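PDB 4OGD: succinate-semialdehyde dehydrogenase from Streptococcus pyogenes MGAS1882, which catalyses the oxidation of succinic semialdehyde to succinate, with NADP+ as the cofactor bound here. Local coordinates for residues 33-36 with 37-41; 96-99 with 100-104; 244-247 with 248-251; 281-284 with 285-289. All coordinates share one frame; numbering follows the deposited sequence.

Contact 1 of 4, residues 33-36 with 37-41; sequences HLLY and KKWRK
At the C-terminal end of helix 22-41, Leu35 and Trp39 form an i, i+4 aliphatic-aromatic pair. With CG of Leu35 trans to the backbone N (chi1 -176°), the isobutyl group lies over one face of the indole. CG stands 3.7 Å from the centroid of the six-membered ring of Trp39, only 10° off its normal, a clear CH-pi contact. The methyls spread over the ring from there: Leu35 CD1 rests on Trp39 CE2 at 3.6 Å, and Leu35 CD2 on Trp39 CH2 at 3.6 Å.

One residue on, Tyr36 and Arg40 run side by side. Arg40 CG packs 3.5 Å from Tyr36 CE1, and the guanidinium plane stands 81° to the phenol. Tyr36 OH does not bond to that guanidinium; it is hydrogen-bonded to Glu408 of the second subunit, which also takes a salt bridge from Lys37. The long lysine suits this task, since its methylenes can first pass the face of the His33 imidazole, with Lys37 CG 4.3 Å from the ring centroid, before the ammonium goes on to the partner chain. Beneath these pairs, the amides of residues 37-40 bond to the carbonyls of residues 33-36. Such i, i+4 ladders are typical of a regular alpha-helix, here one whose Tyr36-Lys37-Arg40 side meets the other subunit.

Contact 2 of 4, residues 96-99 with 100-104; sequences ADKA and DEFLM
Lys98 and Phe102 meet one turn apart at the kinked end of helix 78-103, and the lysine passes across one face of the phenyl ring with CB, CG and CD near it. Its CB sits directly over the middle of that face, 3.6 Å from the centroid of the Phe102 ring, a CH-pi contact with CB 14° off the ring normal. The chain then bends at CG (chi2 -71°), which keeps the methylenes near the ring: Lys98 CG is 3.8 Å from Phe102 CZ. Lys98 CD touches two neighbours, Phe102 CZ at 3.9 Å and Glu101 OE1 at 3.8 Å. At the tip, Lys98 NZ reaches Glu101 OE1 only at 3.7 Å, a long salt bridge; its stronger partner is Glu109 of the second subunit. A lysine suits such a place because its fatty stem can cover an aromatic ring while its charge travels on to a carboxylate.

Ala99, buried, puts its small methyl against Lys49 of helix 45-61 and Ile147 of helix 136-148; a small residue suits so close an approach. Beside it Asp100, on the exposed side, is salt-bridged to Lys49.

At the kink the amides of Asp100 and Glu101 have no bond to the turn before. Two waters fill in, and both donate to the carbonyl of Asp97. The first accepts from Asp100 N at 2.9 Å; the second accepts from Glu101 N at 3.0 Å. Regular bonding resumes with Phe102 N, which donates to Lys98 O at 2.9 Å.

Contact 3 of 4, residues 244-247 with 248-251; sequences WDQL and EKVL
Leu247 and Leu251, four residues apart, touch through a single pair of methyls, Leu247 CD1 and Leu251 CD2, at 3.9 Å. The two leucines adopt different rotamers. Leu247 has CG trans to the backbone N (chi1 178°), which, together with the turn at its second torsion, lays CD2 over one face of the Trp244 indole, 3.6 Å above the ring plane. Leu251 instead turns CG back beside its own N (chi1 -73°), and this brings Leu251 CG to 3.4 Å from Leu247 O. Val250, branched at CB, lays one methyl by each of two carbonyls: CG1 near that of Gln246, CG2 near that of Leu247.

These residues form the first turns of helix 244-256, the crossover helix of a beta-alpha-beta unit between parallel strands 235-238 and 268-272. Leucine and valine suit its inner side, where Leu247 and Val250 pack on Phe236 and on Phe393 of strand 391-393. The backbone departs from regular i, i+4 bonding: Lys249 N makes a weak i, i+3 bond to Gln246 O, and Val250 N donates to Leu247 O at 3.1 Å, an i, i+3 bond entering from above the carbonyl plane, whereas the i, i+4 bond from Leu251 N to the same oxygen is weak.

On the solvent side Lys249 is extended beyond CG, its CG lying 3.4 Å from Asp245 O. Gln246 bends at its second torsion (chi2 -51°), and its OE1 stands 4.0 Å from Lys249 NZ, a loose approach rather than a bond. Glu248, also extended, carries its carboxylate across to helix 276-288, where it forms a salt bridge with Lys285.

Contact 4 of 4, residues 281-284 with 285-289; sequences ELLT and KVFKT
Lys285 N donates to Glu281 O at 2.9 Å, the first of four successive i, i+4 bonds that end with Lys288 N on Thr284 O at 3.0 Å. The amides of Val286 and Phe287 supply the two between, bonding to Leu282 and Leu283. At the far end Val286 O takes two bonds from one residue: Thr289 OG1 approaches at 2.6 Å in the carbonyl plane, and Thr289 N at 3.1 Å. Threonine serves well here because its short hydroxyl can swing back on the preceding turn (chi1 69°) and add a side-chain bond to the backbone one. The hydroxyl of Thr284 likewise turns to the backbone, bonding to Lys280 O, so this polar atom is satisfied although the residue is buried.

The four amide bonds belong to helix 276-288, with Thr289 just past it; the helix lies against the edge of the seven-stranded sheet. Thr284 and Phe287 face strands 327-330 and 345-348, touching Tyr330 and Ile346, while Leu282 and Val286 turn toward helix 244-256.

The same rotamer that turns OG1 of Thr284 back to Lys280 O sets CG2 beside the lysine stem, where Lys288 CE lies 3.7 Å from Thr284 CG2. The lysine runs alongside, extended beyond CG, in keeping with an exposed residue that has greasy methylenes and a charged end. On the buried face Leu283 and Phe287 point the same way, the leucine set trans at its first torsion (chi1 -168°). Leu283 CD1 meets Phe287 CE1 at 3.5 Å, and Phe287 CD1 stands 3.4 Å from Leu283 O.

How the contacts relate
All four contacts are local pairings within single helices; contact 4 is the most buried, with four of its eight touching residues enclosed, against two in each of the others. Contacts 3 and 4 belong together: their centres are 11 Å apart, and their helices meet through the salt bridge between Glu248 OE2 and Lys285 NZ at 2.7 Å, beside Leu282 packed on Trp244 and Leu251. Both back onto the seven-stranded sheet and touch no other chain; their inner sides are apolar, aliphatic and aromatic together. Contacts 1 and 2, centres 19 Å apart without touching, lie where the second subunit approaches; there lysines pass aromatic rings to reach its glutamates. Contact 2 alone includes helix-bridging waters.

Contact 1 of 4, residues 33-36 with 37-41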
loop_
_atom_site.group_PDB
_atom_site.type_symbol
_atom_site.label_atom_id
_atom_site.label_comp_id
_atom_site.label_asym_id
_atom_site.label_seq_id
_atom_site.Cartn_x
_atom_site.Cartn_y
_atom_site.Cartn_z
ATOM N N HIS A 33 -0.878 -17.291 14.088
ATOM C CA HIS A 33 0.127 -17.712 13.117
ATOM C C HIS A 33 -0.084 -19.172 12.726
ATOM O O HIS A 33 -0.019 -19.531 11.544
ATOM C CB HIS A 33 1.537 -17.504 13.676
ATOM C CG HIS A 33 2.627 -17.989 12.770
ATOM N ND1 HIS A 33 2.886 -17.419 11.541
ATOM C CD2 HIS A 33 3.521 -18.995 12.914
ATOM C CE1 HIS A 33 3.892 -18.055 10.967
ATOM N NE2 HIS A 33 4.294 -19.018 11.777
ATOM N N LEU A 34 -0.348 -20.016 13.719
ATOM C CA LEU A 34 -0.577 -21.429 13.435
ATOM C C LEU A 34 -1.824 -21.625 12.576
ATOM O O LEU A 34 -1.861 -22.504 11.716
ATOM C CB LEU A 34 -0.661 -22.241 14.729
ATOM C CG LEU A 34 0.642 -22.312 15.535
ATOM C CD1 LEU A 34 0.436 -23.104 16.824
ATOM C CD2 LEU A 34 1.775 -22.912 14.720
ATOM N N LEU A 35 -2.835 -20.788 12.795
ATOM C CA LEU A 35 -4.053 -20.868 11.998
ATOM C C LEU A 35 -3.776 -20.431 10.562
ATOM O O LEU A 35 -4.271 -21.048 9.613
ATOM C CB LEU A 35 -5.186 -20.047 12.636
ATOM C CG LEU A 35 -6.565 -20.115 11.971
ATOM C CD1 LEU A 35 -7.073 -21.553 11.933
ATOM C CD2 LEU A 35 -7.554 -19.239 12.713
ATOM N N TYR A 36 -2.977 -19.377 10.401
ATOM C CA TYR A 36 -2.536 -18.977 9.069
ATOM C C TYR A 36 -1.866 -20.156 8.356
ATOM O O TYR A 36 -2.170 -20.448 7.197
ATOM C CB TYR A 36 -1.571 -17.778 9.132
ATOM C CG TYR A 36 -0.665 -17.754 7.933
ATOM C CD1 TYR A 36 -1.138 -17.322 6.703
ATOM C CD2 TYR A 36 0.650 -18.206 8.017
ATOM C CE1 TYR A 36 -0.324 -17.322 5.581
ATOM C CE2 TYR A 36 1.471 -18.219 6.895
ATOM C CZ TYR A 36 0.973 -17.771 5.684
ATOM O OH TYR A 36 1.768 -17.773 4.553
ATOM N N LYS A 37 -0.950 -20.832 9.048
ATOM C CA LYS A 37 -0.227 -21.954 8.452
ATOM C C LYS A 37 -1.156 -23.127 8.122
ATOM O O LYS A 37 -1.008 -23.775 7.080
ATOM C CB LYS A 37 0.901 -22.428 9.375
ATOM C CG LYS A 37 2.087 -21.482 9.474
ATOM C CD LYS A 37 2.909 -21.467 8.183
ATOM C CE LYS A 37 4.224 -20.723 8.369
ATOM N NZ LYS A 37 5.093 -20.787 7.135
ATOM N N LYS A 38 -2.101 -23.405 9.015
ATOM C CA LYS A 38 -3.090 -24.451 8.775
ATOM C C LYS A 38 -3.909 -24.188 7.513
ATOM O O LYS A 38 -4.138 -25.086 6.703
ATOM C CB LYS A 38 -4.010 -24.612 9.996
ATOM C CG LYS A 38 -5.208 -25.536 9.764
ATOM C CD LYS A 38 -6.009 -25.716 11.039
ATOM C CE LYS A 38 -7.247 -26.565 10.797
ATOM N NZ LYS A 38 -7.913 -26.863 12.092
ATOM N N TRP A 39 -4.347 -22.946 7.342
ATOM C CA TRP A 39 -5.162 -22.592 6.194
ATOM C C TRP A 39 -4.349 -22.564 4.897
ATOM O O TRP A 39 -4.908 -22.685 3.809
ATOM C CB TRP A 39 -5.842 -21.246 6.434
ATOM C CG TRP A 39 -7.001 -21.303 7.394
ATOM C CD1 TRP A 39 -7.693 -22.418 7.804
ATOM C CD2 TRP A 39 -7.605 -20.188 8.061
ATOM N NE1 TRP A 39 -8.698 -22.049 8.680
ATOM C CE2 TRP A 39 -8.662 -20.689 8.853
ATOM C CE3 TRP A 39 -7.357 -18.811 8.062
ATOM C CZ2 TRP A 39 -9.468 -19.858 9.641
ATOM C CZ3 TRP A 39 -8.155 -17.989 8.841
ATOM C CH2 TRP A 39 -9.201 -18.513 9.618
ATOM N N ARG A 40 -3.032 -22.403 5.014
ATOM C CA ARG A 40 -2.149 -22.523 3.850
ATOM C C ARG A 40 -1.909 -23.982 3.466
ATOM O O ARG A 40 -1.832 -24.317 2.281
ATOM C CB ARG A 40 -0.805 -21.837 4.104
ATOM C CG ARG A 40 -0.795 -20.351 3.823
ATOM C CD ARG A 40 -1.154 -20.040 2.375
ATOM N NE ARG A 40 -0.118 -20.455 1.435
ATOM C CZ ARG A 40 0.805 -19.639 0.933
ATOM N NH1 ARG A 40 0.818 -18.359 1.276
ATOM N NH2 ARG A 40 1.706 -20.106 0.081
ATOM N N LYS A 41 -1.794 -24.840 4.477
ATOM C CA LYS A 41 -1.475 -26.253 4.281
ATOM C C LYS A 41 -2.683 -27.098 3.885
ATOM O O LYS A 41 -2.555 -28.050 3.108
ATOM C CB LYS A 41 -0.868 -26.835 5.559
ATOM C CG LYS A 41 -0.452 -28.292 5.428
ATOM C CD LYS A 41 0.079 -28.852 6.737
ATOM C CE LYS A 41 0.613 -30.259 6.538
ATOM N NZ LYS A 41 1.255 -30.795 7.768
#

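Contact 2 of 4, residues 96-99 with 100-104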
loop_
_atom_site.group_PDB
_atom_site.type_symbol
_atom_site.label_atom_id
_atom_site.label_comp_id
_atom_site.label_asym_id
_atom_site.label_seq_id
_atom_site.Cartn_x
_atom_site.Cartn_y
_atom_site.Cartn_z
ATOM N N ALA A 96 -18.333 -13.774 1.203
ATOM C CA ALA A 96 -18.538 -15.218 1.104
ATOM C C ALA A 96 -19.023 -15.612 -0.295
ATOM O O ALA A 96 -18.584 -16.626 -0.857
ATOM C CB ALA A 96 -19.501 -15.697 2.181
ATOM N N ASP A 97 -19.927 -14.813 -0.862
ATOM C CA ASP A 97 -20.460 -15.100 -2.194
ATOM C C ASP A 97 -19.427 -14.885 -3.286
ATOM O O ASP A 97 -19.401 -15.615 -4.276
ATOM C CB ASP A 97 -21.695 -14.248 -2.497
ATOM C CG ASP A 97 -22.948 -14.756 -1.804
ATOM O OD1 ASP A 97 -22.971 -15.922 -1.365
ATOM O OD2 ASP A 97 -23.923 -13.981 -1.721
ATOM N N LYS A 98 -18.576 -13.880 -3.099
ATOM C CA LYS A 98 -17.605 -13.504 -4.117
ATOM C C LYS A 98 -16.283 -14.249 -3.984
ATOM O O LYS A 98 -15.402 -14.084 -4.820
ATOM C CB LYS A 98 -17.331 -12.001 -4.059
ATOM C CG LYS A 98 -18.475 -11.116 -4.526
ATOM C CD LYS A 98 -18.661 -11.211 -6.031
ATOM C CE LYS A 98 -19.861 -10.393 -6.477
ATOM N NZ LYS A 98 -20.055 -10.445 -7.958
ATOM N N ALA A 99 -16.158 -15.070 -2.943
ATOM C CA ALA A 99 -14.893 -15.723 -2.619
ATOM C C ALA A 99 -14.230 -16.415 -3.812
ATOM O O ALA A 99 -13.068 -16.146 -4.123
ATOM C CB ALA A 99 -15.083 -16.699 -1.469
ATOM N N ASP A 100 -14.960 -17.302 -4.485
ATOM C CA ASP A 100 -14.366 -18.066 -5.583
ATOM C C ASP A 100 -13.875 -17.167 -6.717
ATOM O O ASP A 100 -12.770 -17.353 -7.233
ATOM C CB ASP A 100 -15.347 -19.110 -6.126
ATOM C CG ASP A 100 -15.696 -20.172 -5.105
ATOM O OD1 ASP A 100 -14.907 -20.390 -4.164
ATOM O OD2 ASP A 100 -16.772 -20.794 -5.250
ATOM N N GLU A 101 -14.695 -16.193 -7.097
ATOM C CA GLU A 101 -14.335 -15.262 -8.158
ATOM C C GLU A 101 -13.118 -14.414 -7.774
ATOM O O GLU A 101 -12.216 -14.179 -8.585
ATOM C CB GLU A 101 -15.517 -14.340 -8.478
ATOM C CG GLU A 101 -15.163 -13.255 -9.493
ATOM C CD GLU A 101 -16.271 -12.238 -9.687
ATOM O OE1 GLU A 101 -17.444 -12.573 -9.420
ATOM O OE2 GLU A 101 -15.966 -11.099 -10.097
ATOM N N PHE A 102 -13.103 -13.953 -6.531
ATOM C CA PHE A 102 -12.045 -13.052 -6.076
ATOM C C PHE A 102 -10.719 -13.774 -5.840
ATOM O O PHE A 102 -9.661 -13.143 -5.839
ATOM C CB PHE A 102 -12.471 -12.319 -4.803
ATOM C CG PHE A 102 -13.492 -11.231 -5.027
ATOM C CD1 PHE A 102 -13.995 -10.957 -6.300
ATOM C CD2 PHE A 102 -13.937 -10.471 -3.954
ATOM C CE1 PHE A 102 -14.929 -9.950 -6.490
ATOM C CE2 PHE A 102 -14.866 -9.456 -4.136
ATOM C CZ PHE A 102 -15.363 -9.196 -5.407
ATOM N N LEU A 103 -10.778 -15.088 -5.628
ATOM C CA LEU A 103 -9.576 -15.887 -5.360
ATOM C C LEU A 103 -9.034 -16.613 -6.590
ATOM O O LEU A 103 -7.981 -17.251 -6.525
ATOM C CB LEU A 103 -9.867 -16.908 -4.262
ATOM C CG LEU A 103 -9.911 -16.362 -2.839
ATOM C CD1 LEU A 103 -10.505 -17.381 -1.881
ATOM C CD2 LEU A 103 -8.498 -15.986 -2.412
ATOM N N MET A 104 -9.756 -16.522 -7.702
ATOM C CA MET A 104 -9.343 -17.195 -8.932
ATOM C C MET A 104 -7.946 -16.771 -9.392
ATOM O O MET A 104 -7.562 -15.607 -9.257
ATOM C CB MET A 104 -10.355 -16.897 -10.036
ATOM C CG MET A 104 -10.311 -17.853 -11.212
ATOM S SD MET A 104 -11.558 -17.416 -12.441
ATOM C CE MET A 104 -12.506 -16.185 -11.559
HETATM O O HOH W 1 -17.689 -18.047 -3.770
HETATM O O HOH W 2 -17.590 -16.226 -6.495
#

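Contact 3 of 4, residues 244-247 with 248-251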
loop_
_atom_site.group_PDB
_atom_site.type_symbol
_atom_site.label_atom_id
_atom_site.label_comp_id
_atom_site.label_asym_id
_atom_site.label_seq_id
_atom_site.Cartn_x
_atom_site.Cartn_y
_atom_site.Cartn_z
ATOM N N TRP A 244 -33.473 21.896 -5.724
ATOM C CA TRP A 244 -33.542 22.331 -4.330
ATOM C C TRP A 244 -34.556 21.558 -3.481
ATOM O O TRP A 244 -34.446 21.516 -2.254
ATOM C CB TRP A 244 -33.782 23.843 -4.263
ATOM C CG TRP A 244 -32.523 24.592 -4.525
ATOM C CD1 TRP A 244 -31.880 24.719 -5.724
ATOM C CD2 TRP A 244 -31.712 25.265 -3.558
ATOM N NE1 TRP A 244 -30.724 25.448 -5.563
ATOM C CE2 TRP A 244 -30.600 25.795 -4.242
ATOM C CE3 TRP A 244 -31.816 25.472 -2.180
ATOM C CZ2 TRP A 244 -29.602 26.523 -3.592
ATOM C CZ3 TRP A 244 -30.832 26.200 -1.539
ATOM C CH2 TRP A 244 -29.739 26.716 -2.243
ATOM N N ASP A 245 -35.530 20.938 -4.135
ATOM C CA ASP A 245 -36.482 20.079 -3.435
ATOM C C ASP A 245 -35.772 18.815 -2.977
ATOM O O ASP A 245 -35.896 18.385 -1.827
ATOM C CB ASP A 245 -37.643 19.703 -4.360
ATOM C CG ASP A 245 -38.627 20.842 -4.557
ATOM O OD1 ASP A 245 -39.040 21.452 -3.549
ATOM O OD2 ASP A 245 -38.986 21.128 -5.720
ATOM N N GLN A 246 -35.025 18.219 -3.899
ATOM C CA GLN A 246 -34.248 17.030 -3.598
ATOM C C GLN A 246 -33.127 17.347 -2.624
ATOM O O GLN A 246 -32.786 16.529 -1.775
ATOM C CB GLN A 246 -33.710 16.412 -4.886
ATOM C CG GLN A 246 -34.816 15.805 -5.729
ATOM C CD GLN A 246 -35.699 14.867 -4.918
ATOM O OE1 GLN A 246 -36.900 15.099 -4.765
ATOM N NE2 GLN A 246 -35.101 13.806 -4.387
ATOM N N LEU A 247 -32.572 18.549 -2.736
ATOM C CA LEU A 247 -31.547 19.008 -1.806
ATOM C C LEU A 247 -32.038 18.967 -0.363
ATOM O O LEU A 247 -31.386 18.399 0.519
ATOM C CB LEU A 247 -31.117 20.427 -2.171
ATOM C CG LEU A 247 -30.084 21.079 -1.261
ATOM C CD1 LEU A 247 -28.807 20.260 -1.244
ATOM C CD2 LEU A 247 -29.809 22.502 -1.725
ATOM N N GLU A 248 -33.196 19.569 -0.115
ATOM C CA GLU A 248 -33.718 19.645 1.247
ATOM C C GLU A 248 -33.861 18.260 1.880
ATOM O O GLU A 248 -33.601 18.073 3.067
ATOM C CB GLU A 248 -35.065 20.375 1.265
ATOM C CG GLU A 248 -35.712 20.433 2.648
ATOM C CD GLU A 248 -36.878 21.401 2.709
ATOM O OE1 GLU A 248 -37.185 22.039 1.678
ATOM O OE2 GLU A 248 -37.481 21.531 3.793
ATOM N N LYS A 249 -34.248 17.286 1.069
ATOM C CA LYS A 249 -34.539 15.953 1.577
ATOM C C LYS A 249 -33.315 15.186 2.067
ATOM O O LYS A 249 -33.452 14.237 2.839
ATOM C CB LYS A 249 -35.304 15.156 0.521
ATOM C CG LYS A 249 -36.667 15.776 0.232
ATOM C CD LYS A 249 -37.442 15.056 -0.849
ATOM C CE LYS A 249 -38.874 15.588 -0.884
ATOM N NZ LYS A 249 -39.714 14.917 -1.910
ATOM N N VAL A 250 -32.122 15.591 1.636
ATOM C CA VAL A 250 -30.918 14.865 2.040
ATOM C C VAL A 250 -30.083 15.586 3.093
ATOM O O VAL A 250 -29.146 15.005 3.646
ATOM C CB VAL A 250 -30.010 14.507 0.836
ATOM C CG1 VAL A 250 -30.829 13.900 -0.295
ATOM C CG2 VAL A 250 -29.229 15.725 0.355
ATOM N N LEU A 251 -30.422 16.838 3.395
ATOM C CA LEU A 251 -29.541 17.655 4.235
ATOM C C LEU A 251 -29.361 17.147 5.669
ATOM O O LEU A 251 -28.241 17.152 6.182
ATOM C CB LEU A 251 -29.962 19.131 4.238
ATOM C CG LEU A 251 -29.682 19.961 2.984
ATOM C CD1 LEU A 251 -30.197 21.374 3.195
ATOM C CD2 LEU A 251 -28.196 20.002 2.620
#

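Contact 4 of 4, residues 281-284 with 285-289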
loop_
_atom_site.group_PDB
_atom_site.type_symbol
_atom_site.label_atom_id
_atom_site.label_comp_id
_atom_site.label_asym_id
_atom_site.label_seq_id
_atom_site.Cartn_x
_atom_site.Cartn_y
_atom_site.Cartn_z
ATOM N N GLU A 281 -30.842 29.794 5.081
ATOM C CA GLU A 281 -32.188 29.587 5.609
ATOM C C GLU A 281 -32.640 28.131 5.563
ATOM O O GLU A 281 -33.280 27.639 6.498
ATOM C CB GLU A 281 -33.181 30.481 4.873
ATOM C CG GLU A 281 -33.187 31.887 5.420
ATOM C CD GLU A 281 -33.244 31.889 6.937
ATOM O OE1 GLU A 281 -32.332 32.472 7.567
ATOM O OE2 GLU A 281 -34.193 31.295 7.500
ATOM N N LEU A 282 -32.308 27.443 4.475
ATOM C CA LEU A 282 -32.688 26.046 4.326
ATOM C C LEU A 282 -31.983 25.159 5.347
ATOM O O LEU A 282 -32.620 24.327 5.998
ATOM C CB LEU A 282 -32.400 25.552 2.908
ATOM C CG LEU A 282 -32.777 24.096 2.642
ATOM C CD1 LEU A 282 -34.269 23.905 2.853
ATOM C CD2 LEU A 282 -32.393 23.698 1.235
ATOM N N LEU A 283 -30.669 25.330 5.493
ATOM C CA LEU A 283 -29.915 24.503 6.436
ATOM C C LEU A 283 -30.357 24.784 7.878
ATOM O O LEU A 283 -30.438 23.874 8.710
ATOM C CB LEU A 283 -28.404 24.714 6.267
ATOM C CG LEU A 283 -27.522 23.696 7.005
ATOM C CD1 LEU A 283 -27.667 22.319 6.377
ATOM C CD2 LEU A 283 -26.056 24.121 7.002
ATOM N N THR A 284 -30.669 26.045 8.160
ATOM C CA THR A 284 -31.213 26.425 9.461
ATOM C C THR A 284 -32.544 25.724 9.735
ATOM O O THR A 284 -32.763 25.179 10.824
ATOM C CB THR A 284 -31.389 27.950 9.557
ATOM O OG1 THR A 284 -30.101 28.580 9.471
ATOM C CG2 THR A 284 -32.049 28.328 10.884
ATOM N N LYS A 285 -33.421 25.724 8.736
ATOM C CA LYS A 285 -34.718 25.057 8.843
ATOM C C LYS A 285 -34.541 23.580 9.170
ATOM O O LYS A 285 -35.188 23.042 10.073
ATOM C CB LYS A 285 -35.486 25.203 7.530
ATOM C CG LYS A 285 -36.814 24.450 7.491
ATOM C CD LYS A 285 -37.382 24.442 6.083
ATOM C CE LYS A 285 -38.715 23.732 6.006
ATOM N NZ LYS A 285 -39.114 23.531 4.587
ATOM N N VAL A 286 -33.642 22.930 8.441
ATOM C CA VAL A 286 -33.396 21.501 8.619
ATOM C C VAL A 286 -32.809 21.187 10.000
ATOM O O VAL A 286 -33.239 20.253 10.680
ATOM C CB VAL A 286 -32.455 20.979 7.505
ATOM C CG1 VAL A 286 -31.899 19.604 7.856
ATOM C CG2 VAL A 286 -33.186 20.935 6.163
ATOM N N PHE A 287 -31.824 21.982 10.407
ATOM C CA PHE A 287 -31.166 21.803 11.691
ATOM C C PHE A 287 -32.127 22.020 12.862
ATOM O O PHE A 287 -31.979 21.396 13.915
ATOM C CB PHE A 287 -29.939 22.722 11.789
ATOM C CG PHE A 287 -28.670 22.106 11.232
ATOM C CD1 PHE A 287 -28.698 21.344 10.071
ATOM C CD2 PHE A 287 -27.461 22.292 11.879
ATOM C CE1 PHE A 287 -27.523 20.775 9.564
ATOM C CE2 PHE A 287 -26.283 21.730 11.382
ATOM C CZ PHE A 287 -26.319 20.975 10.228
ATOM N N LYS A 288 -33.126 22.881 12.665
ATOM C CA LYS A 288 -34.122 23.145 13.705
ATOM C C LYS A 288 -35.005 21.946 14.011
ATOM O O LYS A 288 -35.593 21.864 15.090
ATOM C CB LYS A 288 -35.002 24.334 13.311
ATOM C CG LYS A 288 -34.388 25.678 13.674
ATOM C CD LYS A 288 -35.200 26.816 13.068
ATOM C CE LYS A 288 -34.691 28.164 13.536
ATOM N NZ LYS A 288 -35.483 29.271 12.925
ATOM N N THR A 289 -35.088 21.015 13.067
ATOM C CA THR A 289 -35.947 19.848 13.233
ATOM C C THR A 289 -35.344 18.786 14.140
ATOM O O THR A 289 -36.032 17.844 14.525
ATOM C CB THR A 289 -36.312 19.197 11.882
ATOM O OG1 THR A 289 -35.152 18.588 11.299
ATOM C CG2 THR A 289 -36.879 20.231 10.931
#